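Local coordinates for Gp15 protein (Listeria phage PSA, PDB 6R5W), which probably recognises the surface of Listeria cells as the homotrimeric receptor-binding protein of the phage, here its C-terminal part with helical stem and beta-rich head, at residues I78-K83 with I91-V96; Q61-T66 with P111-P116; A137-S142 with T159-I164; G105-L110 with A145-V150; R87-V92 with G163-T168. One frame throughout, in Å; residues are numbered along the deposited sequence.

Contacts 1 and 5 share strand 87-97 and lie in one antiparallel sheet; both pair backbones by hydrogen bonds and reach the second subunit. Contact 4 is likewise a strand pairing, but in the other sheet, where a beta bulge interrupts it and one side bears the polar pair Thr-109 and Asp-146. Contact 3 joins the two sheets mainly through methyl groups and is fully buried, whereas contact 2, also apolar, is only partly buried and sets the loop 111-116 against strand 61-65. Leu-110 and Ile-147 of contact 4 reach the inward-facing side chains of contacts 1 and 5, while Ile-91 and Ile-165 of contact 5 turn to the other subunits.

Contact 1 of 5, residues I78-K83 with I91-V96; sequences IARYIK and IVSGIV
Ile-78 to Arg-80 run antiparallel to Ile-91 to Ser-93, the short strand axes making an angle of 157°. They are the two arms of the beta hairpin formed by strands 72-84 and 87-97, in the middle of a four-stranded sheet. Arg-80 and Ile-91 form a hydrogen-bonded pair, with Arg-80 N 3.0 Å from Ile-91 O and Ile-91 N 2.7 Å from Arg-80 O. Ile-78 and Ser-93 form the next, in which Ile-78 N is 3.1 Å from Ser-93 O and Ser-93 N 2.9 Å from Ile-78 O. Ala-79 faces Val-92 in the non-hydrogen-bonded pair between them, and both turn to the inner side of the sheet, where Ala-79 packs on Leu-110. On the other side, Ser-93 holds OG between its backbone N and carbonyl carbon (chi1 70°), and OG donates a hydrogen bond to Ile-78 O at 3.0 Å. That carbonyl is thus gripped twice by one residue, by backbone N and by hydroxyl. Arg-80 extends from CG to NE alongside, with Ile-78 CG2 over the centre of one guanidinium face. This side turns to the second subunit, where Asp-117 of that subunit packs on Arg-80 and its Lys-122 on Ser-93. At the guanidinium edge, in its plane, a water accepts from Arg-80 NH1 at 3.0 Å and donates to Ile-91 O at 2.8 Å.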
# COMPACT_ATOMS: atom_id res chain seq x y z
N ILE A 78 -6.98 -21.67 1.88
CA ILE A 78 -6.16 -20.79 1.07
C ILE A 78 -5.59 -19.69 1.95
O ILE A 78 -6.32 -19.06 2.72
CB ILE A 78 -6.96 -20.21 -0.12
CG1 ILE A 78 -7.43 -21.39 -0.99
CG2 ILE A 78 -6.08 -19.26 -0.92
CD1 ILE A 78 -8.45 -21.03 -2.05
N ALA A 79 -4.32 -19.48 1.86
CA ALA A 79 -3.66 -18.32 2.46
C ALA A 79 -3.34 -17.30 1.39
O ALA A 79 -2.56 -17.57 0.47
CB ALA A 79 -2.40 -18.75 3.22
N ARG A 80 -3.89 -16.10 1.54
CA ARG A 80 -3.60 -15.01 0.62
C ARG A 80 -2.68 -14.04 1.31
O ARG A 80 -2.78 -13.85 2.54
CB ARG A 80 -4.87 -14.31 0.19
CG ARG A 80 -5.79 -15.27 -0.55
CD ARG A 80 -7.08 -14.62 -1.05
NE ARG A 80 -7.92 -15.64 -1.78
CZ ARG A 80 -8.87 -16.38 -1.22
NH1 ARG A 80 -9.16 -16.30 0.09
NH2 ARG A 80 -9.57 -17.22 -1.95
N TYR A 81 -1.76 -13.47 0.57
CA TYR A 81 -0.77 -12.61 1.24
C TYR A 81 -0.29 -11.48 0.35
O TYR A 81 -0.30 -11.57 -0.89
CB TYR A 81 0.42 -13.43 1.73
CG TYR A 81 1.18 -14.21 0.68
CD1 TYR A 81 0.73 -15.50 0.26
CD2 TYR A 81 2.34 -13.71 0.13
CE1 TYR A 81 1.46 -16.22 -0.70
CE2 TYR A 81 3.10 -14.45 -0.81
CZ TYR A 81 2.63 -15.67 -1.22
OH TYR A 81 3.36 -16.36 -2.18
N ILE A 82 0.10 -10.40 1.00
CA ILE A 82 0.45 -9.16 0.34
C ILE A 82 1.79 -8.68 0.86
O ILE A 82 1.98 -8.59 2.07
CB ILE A 82 -0.60 -8.08 0.61
CG1 ILE A 82 -2.00 -8.54 0.22
CG2 ILE A 82 -0.27 -6.77 -0.18
CD1 ILE A 82 -3.19 -7.55 0.73
N LYS A 83 2.65 -8.22 -0.04
CA LYS A 83 3.94 -7.68 0.37
C LYS A 83 3.79 -6.27 0.92
O LYS A 83 3.14 -5.42 0.32
CB LYS A 83 4.91 -7.67 -0.84
CG LYS A 83 6.30 -7.19 -0.51
CD LYS A 83 7.18 -7.21 -1.78
CE LYS A 83 8.65 -6.81 -1.47
NZ LYS A 83 8.76 -5.33 -1.22
N ILE A 91 -3.50 -13.53 5.17
CA ILE A 91 -4.92 -13.61 5.48
C ILE A 91 -5.40 -15.03 5.15
O ILE A 91 -5.49 -15.41 3.97
CB ILE A 91 -5.74 -12.54 4.73
CG1 ILE A 91 -5.22 -11.14 5.10
CG2 ILE A 91 -7.23 -12.75 4.98
CD1 ILE A 91 -5.79 -10.03 4.29
N VAL A 92 -5.64 -15.82 6.16
CA VAL A 92 -6.04 -17.23 5.97
C VAL A 92 -7.54 -17.29 5.68
O VAL A 92 -8.31 -16.44 6.10
CB VAL A 92 -5.69 -18.08 7.22
CG1 VAL A 92 -5.99 -19.55 7.03
CG2 VAL A 92 -4.23 -17.88 7.56
N SER A 93 -7.97 -18.32 4.96
CA SER A 93 -9.38 -18.55 4.69
C SER A 93 -9.65 -20.07 4.62
O SER A 93 -8.76 -20.87 4.31
CB SER A 93 -9.83 -17.89 3.33
OG SER A 93 -9.23 -18.61 2.28
N GLY A 94 -10.91 -20.41 4.83
CA GLY A 94 -11.39 -21.75 4.73
C GLY A 94 -12.03 -22.26 6.01
O GLY A 94 -12.13 -21.56 7.01
N ILE A 95 -12.54 -23.51 5.92
CA ILE A 95 -13.28 -24.15 6.99
C ILE A 95 -12.81 -25.59 7.07
O ILE A 95 -12.72 -26.26 6.03
CB ILE A 95 -14.79 -24.09 6.77
CG1 ILE A 95 -15.29 -22.63 6.65
CG2 ILE A 95 -15.59 -24.82 7.90
CD1 ILE A 95 -16.77 -22.54 6.27
N VAL A 96 -12.45 -26.05 8.28
CA VAL A 96 -11.99 -27.44 8.44
C VAL A 96 -13.10 -28.23 9.14
O VAL A 96 -13.81 -27.70 10.02
CB VAL A 96 -10.65 -27.55 9.21
CG1 VAL A 96 -9.57 -26.89 8.43
CG2 VAL A 96 -10.81 -26.91 10.62
O HOH W 1 -7.70 -14.91 2.28

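Contact 2 of 5, residues Q61-T66 with P111-P116; sequences QSVTLT and PTFLAP
The Phe-113 ring turns its edge to Val-63: CG1 of the valine lies near the ring plane, 4.5 Å from Phe-113 CZ. One face of the ring is covered from within its own loop by Leu-114, whose CG sits 3.6 Å above the plane, offset toward the rim. Tyr-81, from the strand beside Val-63, also meets this ring, edge-to-face. The second branch of Val-63 carries most of the remaining contact. With CG1 beside the backbone N (chi1 -64°), CG2 falls between that N and the carbonyl carbon and reaches the pyrrolidine of Pro-111 tip to tip, CG2 standing 4.1 Å from Pro-111 CD. The same methyl approaches Leu-114 CD1 at 4.3 Å, so Val-63 fits among three side chains of one short loop. That loop, 111-116, leaves strand 105-109 of one antiparallel sheet and lies against strand 61-65, an outermost strand of the other sheet within this chain. A single 3-10 turn at Thr-112 and Phe-113 folds it back, and Leu-114 N bonds to Pro-111 O at 2.8 Å, bringing proline and leucine to the same valine. Leu-114 O in turn accepts a hydrogen bond from Tyr-166 OH, fixing the loop to the opposite outermost strand of that sheet. Farther along strand 61-65, Leu-65 is buried, packs on Leu-110, and brings CD2 to 4.2 Å from Pro-111 CD.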
# COMPACT_ATOMS: atom_id res chain seq x y z
N GLN A 61 -1.02 -12.46 -3.56
CA GLN A 61 -0.51 -13.80 -3.83
C GLN A 61 -1.31 -14.84 -3.03
O GLN A 61 -1.96 -14.51 -2.06
CB GLN A 61 0.97 -13.89 -3.41
CG GLN A 61 1.90 -12.67 -3.62
CD GLN A 61 2.43 -12.61 -5.02
OE1 GLN A 61 2.15 -11.65 -5.76
NE2 GLN A 61 3.23 -13.61 -5.39
N SER A 62 -1.29 -16.11 -3.46
CA SER A 62 -2.02 -17.14 -2.73
C SER A 62 -1.26 -18.46 -2.71
O SER A 62 -0.49 -18.75 -3.63
CB SER A 62 -3.44 -17.38 -3.31
OG SER A 62 -3.32 -18.12 -4.48
N VAL A 63 -1.48 -19.24 -1.65
CA VAL A 63 -1.04 -20.64 -1.58
C VAL A 63 -2.15 -21.47 -1.00
O VAL A 63 -2.89 -21.02 -0.13
CB VAL A 63 0.25 -20.87 -0.71
CG1 VAL A 63 1.38 -20.21 -1.28
CG2 VAL A 63 -0.01 -20.45 0.77
N THR A 64 -2.30 -22.72 -1.49
CA THR A 64 -3.28 -23.64 -0.94
C THR A 64 -2.68 -24.48 0.19
O THR A 64 -1.54 -24.89 0.10
CB THR A 64 -3.79 -24.61 -2.03
OG1 THR A 64 -4.54 -23.90 -2.99
CG2 THR A 64 -4.66 -25.66 -1.41
N LEU A 65 -3.44 -24.66 1.26
CA LEU A 65 -3.00 -25.43 2.41
C LEU A 65 -3.68 -26.80 2.42
O LEU A 65 -4.92 -26.90 2.27
CB LEU A 65 -3.36 -24.71 3.73
CG LEU A 65 -2.94 -23.25 3.85
CD1 LEU A 65 -3.37 -22.78 5.26
CD2 LEU A 65 -1.49 -23.03 3.62
N THR A 66 -2.92 -27.81 2.74
CA THR A 66 -3.39 -29.19 2.81
C THR A 66 -3.79 -29.55 4.25
O THR A 66 -2.98 -29.39 5.17
CB THR A 66 -2.29 -30.13 2.35
OG1 THR A 66 -1.92 -29.81 1.01
CG2 THR A 66 -2.78 -31.57 2.45
N PRO A 111 3.42 -22.51 4.69
CA PRO A 111 4.83 -22.56 4.30
C PRO A 111 5.73 -21.74 5.22
O PRO A 111 5.33 -20.70 5.75
CB PRO A 111 4.84 -21.96 2.88
CG PRO A 111 3.46 -21.97 2.43
CD PRO A 111 2.59 -21.88 3.64
N THR A 112 7.00 -22.17 5.29
CA THR A 112 7.98 -21.52 6.16
C THR A 112 8.18 -20.02 5.86
O THR A 112 8.44 -19.22 6.76
CB THR A 112 9.33 -22.27 6.10
OG1 THR A 112 9.88 -22.25 4.78
CG2 THR A 112 9.13 -23.70 6.52
N PHE A 113 8.12 -19.60 4.58
CA PHE A 113 8.28 -18.18 4.32
C PHE A 113 7.07 -17.34 4.83
O PHE A 113 7.15 -16.08 4.81
CB PHE A 113 8.52 -17.87 2.83
CG PHE A 113 7.28 -18.01 1.94
CD1 PHE A 113 6.87 -19.23 1.47
CD2 PHE A 113 6.55 -16.90 1.57
CE1 PHE A 113 5.77 -19.35 0.65
CE2 PHE A 113 5.44 -17.02 0.77
CZ PHE A 113 5.06 -18.26 0.32
N LEU A 114 5.99 -17.97 5.27
CA LEU A 114 4.88 -17.25 5.89
C LEU A 114 4.87 -17.45 7.40
O LEU A 114 3.85 -17.29 8.04
CB LEU A 114 3.55 -17.68 5.27
CG LEU A 114 3.45 -17.33 3.78
CD1 LEU A 114 2.05 -17.72 3.31
CD2 LEU A 114 3.73 -15.84 3.51
N ALA A 115 6.01 -17.83 8.00
CA ALA A 115 6.04 -17.93 9.46
C ALA A 115 5.76 -16.57 10.10
O ALA A 115 6.22 -15.54 9.60
CB ALA A 115 7.42 -18.44 9.92
N PRO A 116 5.02 -16.52 11.21
CA PRO A 116 4.68 -15.22 11.81
C PRO A 116 5.85 -14.55 12.54
O PRO A 116 6.73 -15.23 13.07
CB PRO A 116 3.57 -15.58 12.82
CG PRO A 116 3.84 -16.99 13.16
CD PRO A 116 4.39 -17.65 11.89

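Contact 3 of 5, residues A137-S142 with T159-I164; sequences ANIYLS and TGLDGI
Ile-139 and Thr-159 reach toward each other tip to tip across the space between two antiparallel sheets, Ile-139 from strand 136-141 of one and Thr-159 from strand 159-167 of the other. This is face-to-face packing of a beta sandwich, with backbones well apart: even the nearest CA atoms, those of Ala-137 and Thr-159, are 7.2 Å from each other. The close part gathers round two methyls. Thr-159 CG2 lies 3.9 Å from Ala-137 CB and 4.0 Å from Ile-139 CD1. Ile-139 places CG1 beside its backbone N (chi1 -58°) and keeps CD1 anti along the chain (chi2 -174°), and this end methyl also meets Gly-160 O at 3.8 Å and Leu-161 CD2 at 4.1 Å. The other branch, Ile-139 CG2, touches Ile-164 CD1 at 4.2 Å. Ile-164 is brought in by a type I turn from Leu-161 to Ile-164, closed by Ile-164 N bonding to Leu-161 O at 3.2 Å. Toward Leu-141 the packing is looser: this residue starts toward the facing segment, but its side chain makes no close contact there and packs on Leu-110 and Pro-116, and Ser-142 and Gly-163 beyond are partly exposed. Polar ends are led away from the interface. Thr-159 OG1 bonds to Gln-128 NE2, and Asp-162, at the turn, forms a salt bridge with Lys-122 of the second subunit. What joins the sheets here is therefore mainly apolar contact of methyl groups, while Thr-159 OG1 and the Asp-162 carboxylate find their partners outside the interface, the latter partly in another subunit.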
# COMPACT_ATOMS: atom_id res chain seq x y z
N ALA A 137 -14.12 -21.25 18.86
CA ALA A 137 -12.84 -21.95 19.01
C ALA A 137 -11.77 -20.98 19.47
O ALA A 137 -11.76 -19.79 19.11
CB ALA A 137 -12.45 -22.62 17.74
N ASN A 138 -10.85 -21.51 20.28
CA ASN A 138 -9.57 -20.87 20.57
C ASN A 138 -8.51 -21.54 19.69
O ASN A 138 -8.22 -22.74 19.86
CB ASN A 138 -9.19 -21.01 22.05
CG ASN A 138 -10.08 -20.21 22.96
OD1 ASN A 138 -10.60 -19.14 22.60
ND2 ASN A 138 -10.28 -20.72 24.20
N ILE A 139 -7.91 -20.78 18.77
CA ILE A 139 -6.96 -21.31 17.81
C ILE A 139 -5.61 -20.65 18.06
O ILE A 139 -5.51 -19.43 18.17
CB ILE A 139 -7.42 -21.07 16.34
CG1 ILE A 139 -8.78 -21.72 16.13
CG2 ILE A 139 -6.37 -21.58 15.40
CD1 ILE A 139 -9.27 -21.66 14.63
N TYR A 140 -4.56 -21.46 18.12
CA TYR A 140 -3.22 -20.97 18.20
C TYR A 140 -2.52 -21.01 16.87
O TYR A 140 -2.63 -21.97 16.13
CB TYR A 140 -2.36 -21.79 19.17
CG TYR A 140 -2.71 -21.76 20.62
CD1 TYR A 140 -3.88 -21.26 21.10
CD2 TYR A 140 -1.80 -22.32 21.54
CE1 TYR A 140 -4.18 -21.29 22.49
CE2 TYR A 140 -2.08 -22.34 22.90
CZ TYR A 140 -3.26 -21.88 23.35
OH TYR A 140 -3.57 -21.92 24.66
N LEU A 141 -1.81 -19.93 16.53
CA LEU A 141 -0.92 -19.94 15.37
C LEU A 141 0.47 -20.07 15.95
O LEU A 141 0.90 -19.15 16.63
CB LEU A 141 -1.04 -18.63 14.58
CG LEU A 141 -0.15 -18.54 13.37
CD1 LEU A 141 -0.54 -19.58 12.30
CD2 LEU A 141 -0.08 -17.14 12.71
N SER A 142 1.17 -21.16 15.64
CA SER A 142 2.48 -21.41 16.25
C SER A 142 3.58 -20.63 15.52
O SER A 142 3.41 -20.15 14.41
CB SER A 142 2.80 -22.92 16.21
OG SER A 142 3.28 -23.28 14.89
N THR A 159 -14.95 -25.82 11.91
CA THR A 159 -14.28 -24.66 12.49
C THR A 159 -13.72 -23.74 11.40
O THR A 159 -13.00 -24.18 10.48
CB THR A 159 -13.17 -25.12 13.45
OG1 THR A 159 -13.79 -25.82 14.55
CG2 THR A 159 -12.45 -23.95 14.04
N GLY A 160 -14.04 -22.43 11.49
CA GLY A 160 -13.57 -21.50 10.49
C GLY A 160 -12.15 -20.98 10.71
O GLY A 160 -11.72 -20.81 11.85
N LEU A 161 -11.43 -20.73 9.62
CA LEU A 161 -10.08 -20.16 9.68
C LEU A 161 -10.02 -18.71 9.16
O LEU A 161 -8.93 -18.12 9.10
CB LEU A 161 -9.10 -20.99 8.87
CG LEU A 161 -8.98 -22.47 9.19
CD1 LEU A 161 -7.89 -23.06 8.37
CD2 LEU A 161 -8.74 -22.67 10.67
N ASP A 162 -11.17 -18.13 8.78
CA ASP A 162 -11.21 -16.85 8.08
C ASP A 162 -10.78 -15.66 8.93
O ASP A 162 -10.59 -14.58 8.36
CB ASP A 162 -12.65 -16.62 7.54
CG ASP A 162 -13.07 -17.72 6.62
OD1 ASP A 162 -12.38 -17.86 5.60
OD2 ASP A 162 -14.07 -18.48 6.91
N GLY A 163 -10.63 -15.78 10.25
CA GLY A 163 -10.16 -14.70 11.08
C GLY A 163 -8.68 -14.68 11.39
O GLY A 163 -8.19 -13.81 12.10
N ILE A 164 -7.90 -15.58 10.83
CA ILE A 164 -6.48 -15.65 11.13
C ILE A 164 -5.75 -14.72 10.16
O ILE A 164 -5.57 -15.05 8.97
CB ILE A 164 -5.99 -17.10 11.03
CG1 ILE A 164 -6.75 -17.99 12.02
CG2 ILE A 164 -4.46 -17.11 11.35
CD1 ILE A 164 -6.47 -19.40 11.79

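Contact 4 of 5, residues G105-L110 with A145-V150; sequences GICATL and ADINIV
Thr-109 and Asp-146 carry matching first torsions, OG1 of the threonine (chi1 -56°) and CG of the aspartate (chi1 -57°) each beside its own backbone N and anti to the carbonyl carbon. The two side chains lie side by side, and Thr-109 OG1 donates to Asp-146 OD1 in a short bond of 2.6 Å. Lys-68 NZ also bonds to that hydroxyl, and Ser-144 OG to Asp-146 OD2. On the same side of the sheet Ile-106 crosses Asp-146 obliquely, its CD1 3.7 Å from Asp-146 CG. The backbones form the antiparallel pairing of strands 105-109 and 146-152, broken by a beta bulge: Ile-147 faces two residues, its O receiving Cys-107 N at 3.0 Å and its N bonding to Ala-108 O at 2.8 Å. Regular pairing resumes at Gly-105, whose N is 2.7 Å from Ile-149 O; its positive phi of 91° is one that suits glycine. Cys-107 SG turns inward and lies 3.8 Å from Ile-147 CG2. Toward the other end Leu-110 CD1 meets Ile-147 CD1 at 4.0 Å, in the core where Leu-161 and Ile-164 of the facing sheet also touch Ile-147.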
# COMPACT_ATOMS: atom_id res chain seq x y z
N GLY A 105 -6.23 -29.93 17.63
CA GLY A 105 -4.88 -30.08 17.17
C GLY A 105 -4.59 -29.35 15.89
O GLY A 105 -5.35 -28.46 15.45
N ILE A 106 -3.46 -29.71 15.28
CA ILE A 106 -2.98 -29.03 14.09
C ILE A 106 -3.75 -29.48 12.85
O ILE A 106 -3.69 -30.65 12.45
CB ILE A 106 -1.48 -29.25 13.89
CG1 ILE A 106 -0.68 -28.55 15.04
CG2 ILE A 106 -1.00 -28.67 12.57
CD1 ILE A 106 0.81 -28.91 15.09
N CYS A 107 -4.49 -28.57 12.26
CA CYS A 107 -5.32 -28.88 11.07
C CYS A 107 -4.64 -28.52 9.76
O CYS A 107 -5.07 -29.00 8.71
CB CYS A 107 -6.66 -28.18 11.20
SG CYS A 107 -6.58 -26.31 11.10
N ALA A 108 -3.58 -27.73 9.77
CA ALA A 108 -2.86 -27.27 8.61
C ALA A 108 -1.66 -26.48 9.08
O ALA A 108 -1.62 -26.01 10.23
CB ALA A 108 -3.74 -26.34 7.72
N THR A 109 -0.67 -26.39 8.20
CA THR A 109 0.58 -25.68 8.41
C THR A 109 0.91 -24.84 7.20
O THR A 109 0.84 -25.33 6.08
CB THR A 109 1.79 -26.66 8.66
OG1 THR A 109 1.47 -27.53 9.76
CG2 THR A 109 3.03 -25.91 8.94
N LEU A 110 1.24 -23.57 7.39
CA LEU A 110 1.57 -22.71 6.27
C LEU A 110 3.04 -22.89 5.90
O LEU A 110 3.87 -23.32 6.74
CB LEU A 110 1.33 -21.26 6.64
CG LEU A 110 -0.17 -20.87 6.88
CD1 LEU A 110 -0.40 -20.68 8.34
CD2 LEU A 110 -0.49 -19.65 6.13
N ALA A 145 4.13 -21.71 12.22
CA ALA A 145 2.96 -21.50 11.34
C ALA A 145 2.04 -22.71 11.26
O ALA A 145 1.33 -22.90 10.24
CB ALA A 145 3.40 -21.04 9.93
N ASP A 146 1.97 -23.51 12.31
CA ASP A 146 0.90 -24.48 12.47
C ASP A 146 -0.37 -23.78 12.97
O ASP A 146 -0.34 -22.92 13.87
CB ASP A 146 1.29 -25.55 13.50
CG ASP A 146 2.55 -26.26 13.14
OD1 ASP A 146 2.56 -26.89 12.07
OD2 ASP A 146 3.54 -26.10 13.90
N ILE A 147 -1.50 -24.20 12.39
CA ILE A 147 -2.82 -23.76 12.83
C ILE A 147 -3.35 -24.82 13.78
O ILE A 147 -3.75 -25.91 13.37
CB ILE A 147 -3.77 -23.51 11.64
CG1 ILE A 147 -3.11 -22.50 10.71
CG2 ILE A 147 -5.08 -23.00 12.13
CD1 ILE A 147 -3.92 -22.22 9.48
N ASN A 148 -3.28 -24.52 15.07
CA ASN A 148 -3.54 -25.49 16.14
C ASN A 148 -4.84 -25.16 16.86
O ASN A 148 -4.91 -24.21 17.66
CB ASN A 148 -2.36 -25.41 17.11
CG ASN A 148 -2.41 -26.42 18.25
OD1 ASN A 148 -3.26 -27.27 18.32
ND2 ASN A 148 -1.58 -26.16 19.24
N ILE A 149 -5.88 -25.98 16.62
CA ILE A 149 -7.16 -25.82 17.30
C ILE A 149 -7.07 -26.39 18.72
O ILE A 149 -6.94 -27.60 18.90
CB ILE A 149 -8.30 -26.48 16.49
CG1 ILE A 149 -8.41 -25.82 15.11
CG2 ILE A 149 -9.59 -26.39 17.26
CD1 ILE A 149 -9.28 -26.59 14.15
N VAL A 150 -7.09 -25.51 19.72
CA VAL A 150 -6.87 -25.84 21.12
C VAL A 150 -8.15 -25.96 21.91
O VAL A 150 -8.25 -26.79 22.81
CB VAL A 150 -5.95 -24.75 21.74
CG1 VAL A 150 -6.01 -24.77 23.25
CG2 VAL A 150 -4.54 -24.92 21.24

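Contact 5 of 5, residues R87-V92 with G163-T168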
# COMPACT_ATOMS: atom_id res chain seq x y z
N ARG A 87 8.02 -7.57 4.58
CA ARG A 87 7.18 -8.52 5.27
C ARG A 87 6.02 -8.87 4.38
O ARG A 87 5.84 -8.27 3.33
CB ARG A 87 6.63 -7.94 6.60
CG ARG A 87 7.72 -7.50 7.66
CD ARG A 87 7.01 -6.73 8.76
NE ARG A 87 7.84 -6.18 9.84
CZ ARG A 87 8.01 -6.76 11.01
NH1 ARG A 87 7.49 -7.96 11.29
NH2 ARG A 87 8.74 -6.11 11.93
N PHE A 88 5.21 -9.80 4.84
CA PHE A 88 3.93 -10.10 4.21
C PHE A 88 2.82 -9.96 5.25
O PHE A 88 2.95 -10.42 6.39
CB PHE A 88 3.83 -11.50 3.65
CG PHE A 88 4.86 -11.81 2.63
CD1 PHE A 88 4.75 -11.31 1.33
CD2 PHE A 88 5.94 -12.62 2.95
CE1 PHE A 88 5.71 -11.61 0.38
CE2 PHE A 88 6.89 -12.93 1.99
CZ PHE A 88 6.78 -12.40 0.72
N LEU A 89 1.65 -9.44 4.80
CA LEU A 89 0.41 -9.58 5.53
C LEU A 89 -0.28 -10.83 5.01
O LEU A 89 -0.50 -10.95 3.80
CB LEU A 89 -0.45 -8.36 5.31
CG LEU A 89 -1.78 -8.44 6.03
CD1 LEU A 89 -1.63 -8.35 7.57
CD2 LEU A 89 -2.63 -7.24 5.52
N VAL A 90 -0.62 -11.74 5.91
CA VAL A 90 -1.15 -13.05 5.56
C VAL A 90 -2.60 -13.10 6.05
O VAL A 90 -2.89 -12.76 7.20
CB VAL A 90 -0.33 -14.20 6.17
CG1 VAL A 90 -0.99 -15.56 5.84
CG2 VAL A 90 1.15 -14.12 5.72
N ILE A 91 -3.50 -13.53 5.17
CA ILE A 91 -4.92 -13.61 5.48
C ILE A 91 -5.40 -15.03 5.15
O ILE A 91 -5.49 -15.41 3.97
CB ILE A 91 -5.74 -12.54 4.73
CG1 ILE A 91 -5.22 -11.14 5.10
CG2 ILE A 91 -7.23 -12.75 4.98
CD1 ILE A 91 -5.79 -10.03 4.29
N VAL A 92 -5.64 -15.82 6.16
CA VAL A 92 -6.04 -17.23 5.97
C VAL A 92 -7.54 -17.29 5.68
O VAL A 92 -8.31 -16.44 6.10
CB VAL A 92 -5.69 -18.08 7.22
CG1 VAL A 92 -5.99 -19.55 7.03
CG2 VAL A 92 -4.23 -17.88 7.56
N GLY A 163 -10.63 -15.78 10.25
CA GLY A 163 -10.16 -14.70 11.08
C GLY A 163 -8.68 -14.68 11.39
O GLY A 163 -8.19 -13.81 12.10
N ILE A 164 -7.90 -15.58 10.83
CA ILE A 164 -6.48 -15.65 11.13
C ILE A 164 -5.75 -14.72 10.16
O ILE A 164 -5.57 -15.05 8.97
CB ILE A 164 -5.99 -17.10 11.03
CG1 ILE A 164 -6.75 -17.99 12.02
CG2 ILE A 164 -4.46 -17.11 11.35
CD1 ILE A 164 -6.47 -19.40 11.79
N ILE A 165 -5.26 -13.60 10.69
CA ILE A 165 -4.56 -12.56 9.93
C ILE A 165 -3.34 -12.16 10.72
O ILE A 165 -3.45 -11.94 11.94
CB ILE A 165 -5.44 -11.33 9.69
CG1 ILE A 165 -6.65 -11.78 8.89
CG2 ILE A 165 -4.62 -10.20 9.05
CD1 ILE A 165 -7.70 -10.65 8.75
N TYR A 166 -2.17 -12.07 10.06
CA TYR A 166 -0.93 -11.76 10.79
C TYR A 166 0.15 -11.29 9.82
O TYR A 166 0.06 -11.49 8.61
CB TYR A 166 -0.45 -12.99 11.57
CG TYR A 166 -0.01 -14.11 10.68
CD1 TYR A 166 -0.93 -15.06 10.19
CD2 TYR A 166 1.33 -14.25 10.29
CE1 TYR A 166 -0.55 -16.05 9.40
CE2 TYR A 166 1.73 -15.26 9.48
CZ TYR A 166 0.78 -16.19 9.01
OH TYR A 166 1.12 -17.20 8.15
N LEU A 167 1.20 -10.70 10.38
CA LEU A 167 2.40 -10.30 9.66
C LEU A 167 3.58 -11.26 9.89
O LEU A 167 3.80 -11.74 10.99
CB LEU A 167 2.83 -8.90 10.14
CG LEU A 167 1.92 -7.76 9.73
CD1 LEU A 167 2.12 -6.55 10.59
CD2 LEU A 167 2.15 -7.42 8.25
N THR A 168 4.36 -11.47 8.85
CA THR A 168 5.62 -12.21 8.90
C THR A 168 6.80 -11.34 9.36
O THR A 168 6.68 -10.14 9.66
CB THR A 168 5.89 -12.81 7.52
OG1 THR A 168 6.14 -11.70 6.66
CG2 THR A 168 4.73 -13.69 7.04
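Val-90 pairs with Tyr-166 by two backbone bonds, Val-90 N to Tyr-166 O at 2.8 Å and Tyr-166 N to Val-90 O at 3.0 Å, the centre of the antiparallel pairing that sets strand 159-167 at the margin of the four-stranded sheet within this chain. Val-92 N continues it to Ile-164 O at 2.9 Å, nearly straight, and Thr-168 N bonds to Phe-88 O toward the other end. Among side-chain polar bonds, Thr-168 takes over where regular pairing ends. Its OG1, set between backbone N and carbonyl carbon (chi1 67°), accepts from Phe-88 N at 2.8 Å. The carbonyl of Thr-168 is met instead by Arg-87 NH1, which also bonds to Asp-117 OD2 of the same chain. Apolar contacts divide over two sides. Leu-89, Ile-91, Ile-165 and Leu-167 turn away from the space between the two sheets, Ile-165 CG2 lying 3.8 Å from Leu-89 CD1; Ile-165 also packs on Ile-165 of both other subunits, consistent with a side that faces the middle of the trimer. On the side toward the other sheet Val-90 and Tyr-166 lie side by side. The one CH-pi contact is here: Val-90 CB stands over a face of the tyrosine ring, 3.9 Å from its centroid and 21° off the normal, whereas Val-92 CG2 comes at the ring edge. Val-90 CG1 sits 3.5 Å from Tyr-166 OH, whose hydrogen bond goes to Leu-114 O.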